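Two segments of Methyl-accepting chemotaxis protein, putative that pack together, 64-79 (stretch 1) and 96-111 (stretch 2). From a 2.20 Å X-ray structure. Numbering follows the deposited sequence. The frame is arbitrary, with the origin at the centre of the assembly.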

ATOM      1  N   GLY A  64      25.320  12.181  -8.180  1.00 22.28           N
ATOM      2  CA  GLY A  64      25.052  13.506  -8.673  1.00 20.36           C
ATOM      3  C   GLY A  64      23.637  13.672  -9.196  1.00 20.56           C
ATOM      4  O   GLY A  64      23.209  14.810  -9.522  1.00 19.51           O
ATOM      5  N   VAL A  65      22.895  12.571  -9.323  1.00 18.66           N
ATOM      6  CA  VAL A  65      21.563  12.727  -9.820  1.00 17.61           C
ATOM      7  C   VAL A  65      20.683  13.180  -8.664  1.00 17.20           C
ATOM      8  O   VAL A  65      20.660  12.533  -7.622  1.00 17.25           O
ATOM      9  CB  VAL A  65      20.952  11.413 -10.475  1.00 18.35           C
ATOM     10  CG1 VAL A  65      19.491  11.623 -10.780  1.00 18.48           C
ATOM     11  CG2 VAL A  65      21.655  11.043 -11.760  1.00 16.17           C
ATOM     12  N   VAL A  66      19.913  14.251  -8.875  1.00 16.41           N
ATOM     13  CA  VAL A  66      19.020  14.775  -7.823  1.00 16.75           C
ATOM     14  C   VAL A  66      17.728  15.117  -8.512  1.00 17.58           C
ATOM     15  O   VAL A  66      17.735  15.764  -9.560  1.00 19.30           O
ATOM     16  CB  VAL A  66      19.625  16.076  -7.142  1.00 16.83           C
ATOM     17  CG1 VAL A  66      18.698  16.680  -6.015  1.00 12.10           C
ATOM     18  CG2 VAL A  66      21.054  15.818  -6.612  1.00 15.34           C
ATOM     19  N   LEU A  67      16.618  14.790  -7.874  1.00 18.01           N
ATOM     20  CA  LEU A  67      15.332  14.788  -8.550  1.00 17.83           C
ATOM     21  C   LEU A  67      14.327  15.553  -7.663  1.00 18.18           C
ATOM     22  O   LEU A  67      14.339  15.375  -6.428  1.00 17.33           O
ATOM     23  CB  LEU A  67      14.893  13.313  -8.765  1.00 17.36           C
ATOM     24  CG  LEU A  67      15.775  12.505  -9.775  1.00 16.90           C
ATOM     25  CD1 LEU A  67      15.645  11.010  -9.599  1.00 13.51           C
ATOM     26  CD2 LEU A  67      15.390  12.944 -11.237  1.00 12.60           C
ATOM     27  N   PRO A  68      13.459  16.384  -8.274  1.00 17.92           N
ATOM     28  CA  PRO A  68      12.427  17.084  -7.415  1.00 18.78           C
ATOM     29  C   PRO A  68      11.368  16.202  -6.763  1.00 19.32           C
ATOM     30  O   PRO A  68      10.817  15.337  -7.410  1.00 19.87           O
ATOM     31  CB  PRO A  68      11.718  18.039  -8.405  1.00 18.37           C
ATOM     32  CG  PRO A  68      11.949  17.437  -9.797  1.00 18.84           C
ATOM     33  CD  PRO A  68      13.297  16.672  -9.715  1.00 16.85           C
ATOM     34  N   LEU A  69      11.030  16.456  -5.501  1.00 20.28           N
ATOM     35  CA  LEU A  69       9.948  15.742  -4.845  1.00 20.80           C
ATOM     36  C   LEU A  69       8.706  16.542  -4.988  1.00 21.95           C
ATOM     37  O   LEU A  69       8.248  17.141  -4.040  1.00 24.51           O
ATOM     38  CB  LEU A  69      10.191  15.587  -3.340  1.00 20.86           C
ATOM     39  CG  LEU A  69      10.784  14.265  -2.904  1.00 20.27           C
ATOM     40  CD1 LEU A  69      11.196  14.335  -1.489  1.00 15.06           C
ATOM     41  CD2 LEU A  69       9.803  13.092  -3.124  1.00 17.09           C
ATOM     42  N   ASP A  70       8.142  16.570  -6.175  1.00 22.30           N
ATOM     43  CA  ASP A  70       6.911  17.229  -6.360  1.00 21.46           C
ATOM     44  C   ASP A  70       6.210  16.271  -7.316  1.00 22.88           C
ATOM     45  O   ASP A  70       6.540  15.043  -7.397  1.00 21.24           O
ATOM     46  CB  ASP A  70       7.121  18.676  -6.907  1.00 21.85           C
ATOM     47  CG  ASP A  70       7.936  18.740  -8.249  1.00 23.98           C
ATOM     48  OD1 ASP A  70       7.874  17.809  -9.075  1.00 20.21           O
ATOM     49  OD2 ASP A  70       8.621  19.774  -8.510  1.00 28.34           O
ATOM     50  N   GLN A  71       5.311  16.832  -8.098  1.00 22.79           N
ATOM     51  CA  GLN A  71       4.402  16.025  -8.877  1.00 23.53           C
ATOM     52  C   GLN A  71       5.151  15.369 -10.035  1.00 21.60           C
ATOM     53  O   GLN A  71       4.696  14.347 -10.551  1.00 20.45           O
ATOM     54  CB  GLN A  71       3.186  16.864  -9.350  1.00 24.28           C
ATOM     55  CG  GLN A  71       3.536  17.950 -10.410  1.00 28.91           C
ATOM     56  CD  GLN A  71       4.209  19.215  -9.803  1.00 35.66           C
ATOM     57  OE1 GLN A  71       4.098  19.489  -8.585  1.00 36.82           O
ATOM     58  NE2 GLN A  71       4.915  19.979 -10.658  1.00 35.53           N
ATOM     59  N   ARG A  72       6.315  15.924 -10.398  1.00 20.64           N
ATOM     60  CA  ARG A  72       7.098  15.369 -11.515  1.00 18.62           C
ATOM     61  C   ARG A  72       7.548  13.961 -11.179  1.00 17.53           C
ATOM     62  O   ARG A  72       7.804  13.164 -12.060  1.00 18.00           O
ATOM     63  CB  ARG A  72       8.277  16.263 -11.904  1.00 18.20           C
ATOM     64  CG  ARG A  72       7.867  17.447 -12.777  1.00 19.67           C
ATOM     65  CD  ARG A  72       8.928  18.592 -12.814  1.00 17.40           C
ATOM     66  NE  ARG A  72       9.311  19.151 -11.525  1.00 21.90           N
ATOM     67  CZ  ARG A  72      10.230  20.128 -11.396  1.00 25.82           C
ATOM     68  NH1 ARG A  72      10.878  20.623 -12.477  1.00 23.97           N
ATOM     69  NH2 ARG A  72      10.526  20.609 -10.195  1.00 23.73           N
ATOM     70  N   GLY A  73       7.581  13.624  -9.904  1.00 16.27           N
ATOM     71  CA  GLY A  73       8.043  12.307  -9.508  1.00 16.36           C
ATOM     72  C   GLY A  73       6.884  11.348  -9.462  1.00 16.92           C
ATOM     73  O   GLY A  73       7.045  10.235  -8.964  1.00 18.08           O
ATOM     74  N   GLY A  74       5.713  11.769  -9.952  1.00 16.54           N
ATOM     75  CA  GLY A  74       4.520  10.898  -9.959  1.00 15.41           C
ATOM     76  C   GLY A  74       4.384  10.026  -8.696  1.00 15.80           C
ATOM     77  O   GLY A  74       4.169  10.520  -7.570  1.00 15.34           O
ATOM     78  N   VAL A  75       4.460   8.717  -8.879  1.00 15.45           N
ATOM     79  CA  VAL A  75       4.142   7.811  -7.817  1.00 16.20           C
ATOM     80  C   VAL A  75       5.312   7.660  -6.836  1.00 15.63           C
ATOM     81  O   VAL A  75       5.153   7.179  -5.743  1.00 15.67           O
ATOM     82  CB  VAL A  75       3.711   6.421  -8.399  1.00 17.97           C
ATOM     83  CG1 VAL A  75       4.867   5.775  -9.191  1.00 17.54           C
ATOM     84  CG2 VAL A  75       3.281   5.511  -7.285  1.00 21.50           C
ATOM     85  N   ILE A  76       6.527   8.013  -7.252  1.00 16.08           N
ATOM     86  CA  ILE A  76       7.614   8.024  -6.297  1.00 15.88           C
ATOM     87  C   ILE A  76       7.379   9.085  -5.223  1.00 15.23           C
ATOM     88  O   ILE A  76       7.517   8.829  -4.030  1.00 14.65           O
ATOM     89  CB  ILE A  76       8.992   8.234  -6.983  1.00 16.67           C
ATOM     90  CG1 ILE A  76       9.358   6.961  -7.777  1.00 17.25           C
ATOM     91  CG2 ILE A  76      10.081   8.526  -5.930  1.00 17.16           C
ATOM     92  CD1 ILE A  76      10.479   7.135  -8.782  1.00 13.08           C
ATOM     93  N   THR A  77       7.034  10.277  -5.658  1.00 15.45           N
ATOM     94  CA  THR A  77       6.650  11.317  -4.703  1.00 16.60           C
ATOM     95  C   THR A  77       5.465  10.891  -3.819  1.00 15.86           C
ATOM     96  O   THR A  77       5.442  11.197  -2.601  1.00 16.33           O
ATOM     97  CB  THR A  77       6.259  12.585  -5.492  1.00 15.98           C
ATOM     98  OG1 THR A  77       7.423  13.006  -6.178  1.00 14.42           O
ATOM     99  CG2 THR A  77       5.765  13.747  -4.542  1.00 16.96           C
ATOM    100  N   LYS A  78       4.470  10.224  -4.409  1.00 15.51           N
ATOM    101  CA  LYS A  78       3.313   9.784  -3.575  1.00 16.06           C
ATOM    102  C   LYS A  78       3.704   8.787  -2.573  1.00 16.12           C
ATOM    103  O   LYS A  78       3.192   8.840  -1.431  1.00 16.96           O
ATOM    104  CB  LYS A  78       2.151   9.263  -4.402  1.00 16.05           C
ATOM    105  CG  LYS A  78       1.392  10.371  -5.082  1.00 17.60           C
ATOM    106  CD  LYS A  78       0.908   9.974  -6.469  1.00 26.16           C
ATOM    107  CE  LYS A  78      -0.246   9.020  -6.346  1.00 28.44           C
ATOM    108  NZ  LYS A  78      -1.367   9.724  -5.545  1.00 36.01           N
ATOM    109  N   CYS A  79       4.564   7.820  -2.972  1.00 15.07           N
ATOM    110  CA  CYS A  79       5.101   6.871  -1.991  1.00 15.27           C
ATOM    111  C   CYS A  79       5.750   7.607  -0.785  1.00 15.51           C
ATOM    112  O   CYS A  79       5.536   7.251   0.419  1.00 13.90           O
ATOM    113  CB  CYS A  79       6.190   5.974  -2.633  1.00 15.59           C
ATOM    114  SG  CYS A  79       6.942   4.838  -1.464  1.00 17.45           S
ATOM    115  N   THR A  96      -3.265   9.522 -14.333  1.00 26.98           N
ATOM    116  CA  THR A  96      -2.221  10.298 -14.991  1.00 28.55           C
ATOM    117  C   THR A  96      -1.122  10.831 -14.055  1.00 28.07           C
ATOM    118  O   THR A  96       0.038  10.777 -14.381  1.00 28.51           O
ATOM    119  CB  THR A  96      -2.891  11.436 -15.769  1.00 28.59           C
ATOM    120  OG1 THR A  96      -3.683  10.820 -16.783  1.00 35.21           O
ATOM    121  CG2 THR A  96      -1.891  12.313 -16.486  1.00 29.71           C
ATOM    122  N   ASP A  97      -1.503  11.302 -12.886  1.00 28.15           N
ATOM    123  CA  ASP A  97      -0.527  11.745 -11.917  1.00 29.04           C
ATOM    124  C   ASP A  97       0.382  10.661 -11.354  1.00 26.54           C
ATOM    125  O   ASP A  97       1.237  10.985 -10.549  1.00 26.32           O
ATOM    126  CB  ASP A  97      -1.108  12.719 -10.827  1.00 29.66           C
ATOM    127  CG  ASP A  97      -2.001  12.048  -9.759  1.00 34.50           C
ATOM    128  OD1 ASP A  97      -2.116  10.796  -9.576  1.00 34.87           O
ATOM    129  OD2 ASP A  97      -2.634  12.868  -9.050  1.00 40.05           O
ATOM    130  N   PHE A  98       0.199   9.394 -11.761  1.00 24.65           N
ATOM    131  CA  PHE A  98       1.158   8.363 -11.385  1.00 22.97           C
ATOM    132  C   PHE A  98       2.413   8.420 -12.250  1.00 22.62           C
ATOM    133  O   PHE A  98       3.480   8.081 -11.755  1.00 22.27           O
ATOM    134  CB  PHE A  98       0.587   6.939 -11.417  1.00 22.06           C
ATOM    135  CG  PHE A  98      -0.263   6.587 -10.217  1.00 24.83           C
ATOM    136  CD1 PHE A  98      -1.134   7.509  -9.665  1.00 27.10           C
ATOM    137  CD2 PHE A  98      -0.220   5.301  -9.669  1.00 26.12           C
ATOM    138  CE1 PHE A  98      -1.902   7.167  -8.560  1.00 30.16           C
ATOM    139  CE2 PHE A  98      -1.013   4.943  -8.591  1.00 26.91           C
ATOM    140  CZ  PHE A  98      -1.844   5.876  -8.029  1.00 26.71           C
ATOM    141  N   ARG A  99       2.303   8.872 -13.499  1.00 22.26           N
ATOM    142  CA  ARG A  99       3.420   8.767 -14.432  1.00 24.18           C
ATOM    143  C   ARG A  99       4.594   9.640 -13.974  1.00 23.09           C
ATOM    144  O   ARG A  99       4.408  10.749 -13.467  1.00 22.30           O
ATOM    145  CB  ARG A  99       3.056   9.215 -15.865  1.00 25.35           C
ATOM    146  CG  ARG A  99       1.717   8.761 -16.418  1.00 32.59           C
ATOM    147  CD  ARG A  99       1.655   7.345 -16.899  1.00 42.26           C
ATOM    148  NE  ARG A  99       0.331   6.828 -16.511  1.00 52.18           N
ATOM    149  CZ  ARG A  99      -0.715   6.682 -17.329  1.00 54.78           C
ATOM    150  NH1 ARG A  99      -0.616   6.988 -18.620  1.00 54.78           N
ATOM    151  NH2 ARG A  99      -1.872   6.220 -16.848  1.00 56.81           N
ATOM    152  N   LEU A 100       5.792   9.155 -14.199  1.00 22.22           N
ATOM    153  CA  LEU A 100       6.963   9.996 -14.085  1.00 23.30           C
ATOM    154  C   LEU A 100       7.008  11.051 -15.179  1.00 22.75           C
ATOM    155  O   LEU A 100       6.683  10.770 -16.307  1.00 25.37           O
ATOM    156  CB  LEU A 100       8.214   9.138 -14.134  1.00 23.36           C
ATOM    157  CG  LEU A 100       8.287   8.102 -13.035  1.00 22.15           C
ATOM    158  CD1 LEU A 100       9.649   7.317 -13.069  1.00 23.43           C
ATOM    159  CD2 LEU A 100       8.026   8.737 -11.699  1.00 16.15           C
ATOM    160  N   GLN A 101       7.369  12.272 -14.842  1.00 21.93           N
ATOM    161  CA  GLN A 101       7.543  13.346 -15.831  1.00 21.94           C
ATOM    162  C   GLN A 101       9.046  13.680 -15.929  1.00 21.78           C
ATOM    163  O   GLN A 101       9.843  13.157 -15.138  1.00 21.73           O
ATOM    164  CB  GLN A 101       6.761  14.603 -15.368  1.00 21.80           C
ATOM    165  CG  GLN A 101       5.241  14.466 -15.385  1.00 25.51           C
ATOM    166  CD  GLN A 101       4.496  15.619 -14.599  1.00 31.34           C
ATOM    167  OE1 GLN A 101       4.836  16.806 -14.702  1.00 33.44           O
ATOM    168  NE2 GLN A 101       3.477  15.243 -13.832  1.00 31.11           N
ATOM    169  N   SER A 102       9.453  14.557 -16.857  1.00 22.30           N
ATOM    170  CA  SER A 102      10.819  15.159 -16.781  1.00 22.44           C
ATOM    171  C   SER A 102      11.061  15.849 -15.434  1.00 20.86           C
ATOM    172  O   SER A 102      10.231  16.634 -15.033  1.00 23.01           O
ATOM    173  CB  SER A 102      11.028  16.189 -17.896  1.00 22.42           C
ATOM    174  OG  SER A 102      12.439  16.435 -17.958  1.00 26.35           O
ATOM    175  N   PRO A 103      12.217  15.637 -14.752  1.00 19.49           N
ATOM    176  CA  PRO A 103      13.411  14.944 -15.239  1.00 19.24           C
ATOM    177  C   PRO A 103      13.445  13.459 -14.938  1.00 18.90           C
ATOM    178  O   PRO A 103      14.395  12.794 -15.403  1.00 19.14           O
ATOM    179  CB  PRO A 103      14.566  15.674 -14.506  1.00 17.64           C
ATOM    180  CG  PRO A 103      13.948  15.970 -13.117  1.00 16.68           C
ATOM    181  CD  PRO A 103      12.494  16.362 -13.486  1.00 18.07           C
ATOM    182  N   TYR A 104      12.482  12.933 -14.141  1.00 18.18           N
ATOM    183  CA  TYR A 104      12.527  11.497 -13.751  1.00 16.20           C
ATOM    184  C   TYR A 104      12.495  10.554 -15.015  1.00 16.57           C
ATOM    185  O   TYR A 104      13.114   9.487 -15.023  1.00 16.84           O
ATOM    186  CB  TYR A 104      11.374  11.127 -12.804  1.00 16.27           C
ATOM    187  CG  TYR A 104      11.407  11.651 -11.343  1.00 13.61           C
ATOM    188  CD1 TYR A 104      11.719  10.794 -10.299  1.00 12.57           C
ATOM    189  CD2 TYR A 104      11.058  12.974 -11.030  1.00 14.57           C
ATOM    190  CE1 TYR A 104      11.715  11.222  -8.974  1.00 14.46           C
ATOM    191  CE2 TYR A 104      11.029  13.426  -9.696  1.00 12.10           C
ATOM    192  CZ  TYR A 104      11.369  12.552  -8.693  1.00 11.79           C
ATOM    193  OH  TYR A 104      11.395  12.932  -7.384  1.00 14.69           O
ATOM    194  N   ASP A 105      11.799  10.946 -16.061  1.00 16.63           N
ATOM    195  CA  ASP A 105      11.583  10.047 -17.182  1.00 20.31           C
ATOM    196  C   ASP A 105      12.737  10.099 -18.210  1.00 20.89           C
ATOM    197  O   ASP A 105      12.684   9.438 -19.246  1.00 21.20           O
ATOM    198  CB  ASP A 105      10.236  10.345 -17.840  1.00 21.89           C
ATOM    199  CG  ASP A 105      10.228  11.645 -18.650  1.00 24.39           C
ATOM    200  OD1 ASP A 105       9.189  11.892 -19.288  1.00 25.33           O
ATOM    201  OD2 ASP A 105      11.216  12.426 -18.654  1.00 27.49           O
ATOM    202  N   ALA A 106      13.772  10.873 -17.882  1.00 20.89           N
ATOM    203  CA  ALA A 106      15.016  10.901 -18.657  1.00 20.70           C
ATOM    204  C   ALA A 106      15.959   9.811 -18.127  1.00 20.07           C
ATOM    205  O   ALA A 106      17.020   9.594 -18.709  1.00 19.47           O
ATOM    206  CB  ALA A 106      15.705  12.303 -18.534  1.00 19.32           C
ATOM    207  N   ILE A 107      15.597   9.144 -17.015  1.00 17.90           N
ATOM    208  CA  ILE A 107      16.503   8.166 -16.420  1.00 15.50           C
ATOM    209  C   ILE A 107      16.028   6.731 -16.746  1.00 17.21           C
ATOM    210  O   ILE A 107      14.938   6.294 -16.275  1.00 15.30           O
ATOM    211  CB  ILE A 107      16.600   8.357 -14.908  1.00 15.54           C
ATOM    212  CG1 ILE A 107      16.537   9.879 -14.580  1.00 18.94           C
ATOM    213  CG2 ILE A 107      17.782   7.552 -14.255  1.00 13.15           C
ATOM    214  CD1 ILE A 107      17.579  10.441 -13.642  1.00 21.95           C
ATOM    215  N   ARG A 108      16.878   5.969 -17.444  1.00 15.04           N
ATOM    216  CA  ARG A 108      16.539   4.597 -17.841  1.00 16.38           C
ATOM    217  C   ARG A 108      16.202   3.725 -16.644  1.00 15.38           C
ATOM    218  O   ARG A 108      15.313   2.868 -16.723  1.00 16.53           O
ATOM    219  CB  ARG A 108      17.689   3.920 -18.626  1.00 16.05           C
ATOM    220  CG  ARG A 108      17.740   4.321 -20.121  1.00 18.28           C
ATOM    221  CD  ARG A 108      18.907   3.526 -20.860  1.00 18.45           C
ATOM    222  NE  ARG A 108      20.199   3.948 -20.307  1.00 16.75           N
ATOM    223  CZ  ARG A 108      21.071   3.204 -19.660  1.00 16.27           C
ATOM    224  NH1 ARG A 108      20.855   1.914 -19.405  1.00 18.66           N
ATOM    225  NH2 ARG A 108      22.181   3.776 -19.237  1.00 16.83           N
ATOM    226  N   ALA A 109      16.889   3.969 -15.524  1.00 15.47           N
ATOM    227  CA  ALA A 109      16.789   3.107 -14.359  1.00 13.32           C
ATOM    228  C   ALA A 109      15.395   3.197 -13.765  1.00 13.22           C
ATOM    229  O   ALA A 109      14.992   2.253 -13.102  1.00 13.46           O
ATOM    230  CB  ALA A 109      17.857   3.487 -13.300  1.00 12.37           C
ATOM    231  N   LEU A 110      14.722   4.337 -13.999  1.00 12.62           N
ATOM    232  CA  LEU A 110      13.407   4.692 -13.504  1.00 14.26           C
ATOM    233  C   LEU A 110      12.279   4.532 -14.532  1.00 15.76           C
ATOM    234  O   LEU A 110      11.108   4.847 -14.206  1.00 16.30           O
ATOM    235  CB  LEU A 110      13.370   6.176 -13.020  1.00 12.64           C
ATOM    236  CG  LEU A 110      14.329   6.488 -11.872  1.00 14.86           C
ATOM    237  CD1 LEU A 110      14.075   7.885 -11.346  1.00 14.70           C
ATOM    238  CD2 LEU A 110      14.187   5.467 -10.694  1.00 11.52           C
ATOM    239  N   ARG A 111      12.593   4.044 -15.732  1.00 16.23           N
ATOM    240  CA  ARG A 111      11.564   3.982 -16.781  1.00 19.09           C
ATOM    241  C   ARG A 111      10.703   2.702 -16.839  1.00 18.89           C
ATOM    242  O   ARG A 111      10.057   2.488 -17.813  1.00 21.33           O
ATOM    243  CB  ARG A 111      12.202   4.147 -18.146  1.00 20.07           C
ATOM    244  CG  ARG A 111      12.500   5.538 -18.520  1.00 24.08           C
ATOM    245  CD  ARG A 111      13.100   5.442 -19.895  1.00 29.79           C
ATOM    246  NE  ARG A 111      13.446   6.781 -20.269  1.00 33.82           N
ATOM    247  CZ  ARG A 111      14.346   7.081 -21.178  1.00 38.47           C
ATOM    248  NH1 ARG A 111      14.980   6.111 -21.834  1.00 38.68           N
ATOM    249  NH2 ARG A 111      14.597   8.356 -21.426  1.00 39.37           N
TER
HETATM  250  O   HOH W   1       2.064  13.594 -10.046  1.00 38.80           O

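A short strand, a 3-10 segment and a helical segment in stretch 1 pack against the irregular, 3-10-rich stretch 2, burying 922 Å² in all. The main bump is Tyr104, whose ring is sandwiched: Leu67 CB lies over one face, 3.9 Å from the ring centroid, and Gly73 CA over the opposite face, 3.4 Å from it. Gly73 leaves this face open: a CB there would sit 2.7 Å from Tyr104 CZ, a clash. At the ring edge, Tyr104 OH donates a very short hydrogen bond (2.5 Å) to Pro68 O, tying the buried hydroxyl to the backbone.

Around this plug, Leu67 spreads its branches, CD1 to Leu110 CD1 (3.9 Å) and CD2 to Pro103 CG (3.8 Å), while Val65 CG1 meets Ile107 CD1 (3.6 Å). Ile76 CD1 fills the space beside Leu100 CD2 (4.1 Å) and Tyr104 CD1 (4.2 Å). These contacts are apolar, methyl groups of stretch 1 meeting carbon atoms of stretch 2.

The closest CA atoms are those of Gly74 and Phe98, 4.4 Å apart. Gly74 CA nestles among the carbonyls of Asp97, Phe98 and Arg99; a CB would strike Phe98 O and Arg99 O. Nearby, Gln101 N donates to Arg72 O (3.0 Å, nearly linear), and Val75 N bonds weakly to Phe98 O (3.1 Å). A water bridges Gln71 O and Asp97 O. Lys78 CE rests 3.3 Å from Phe98 CE1.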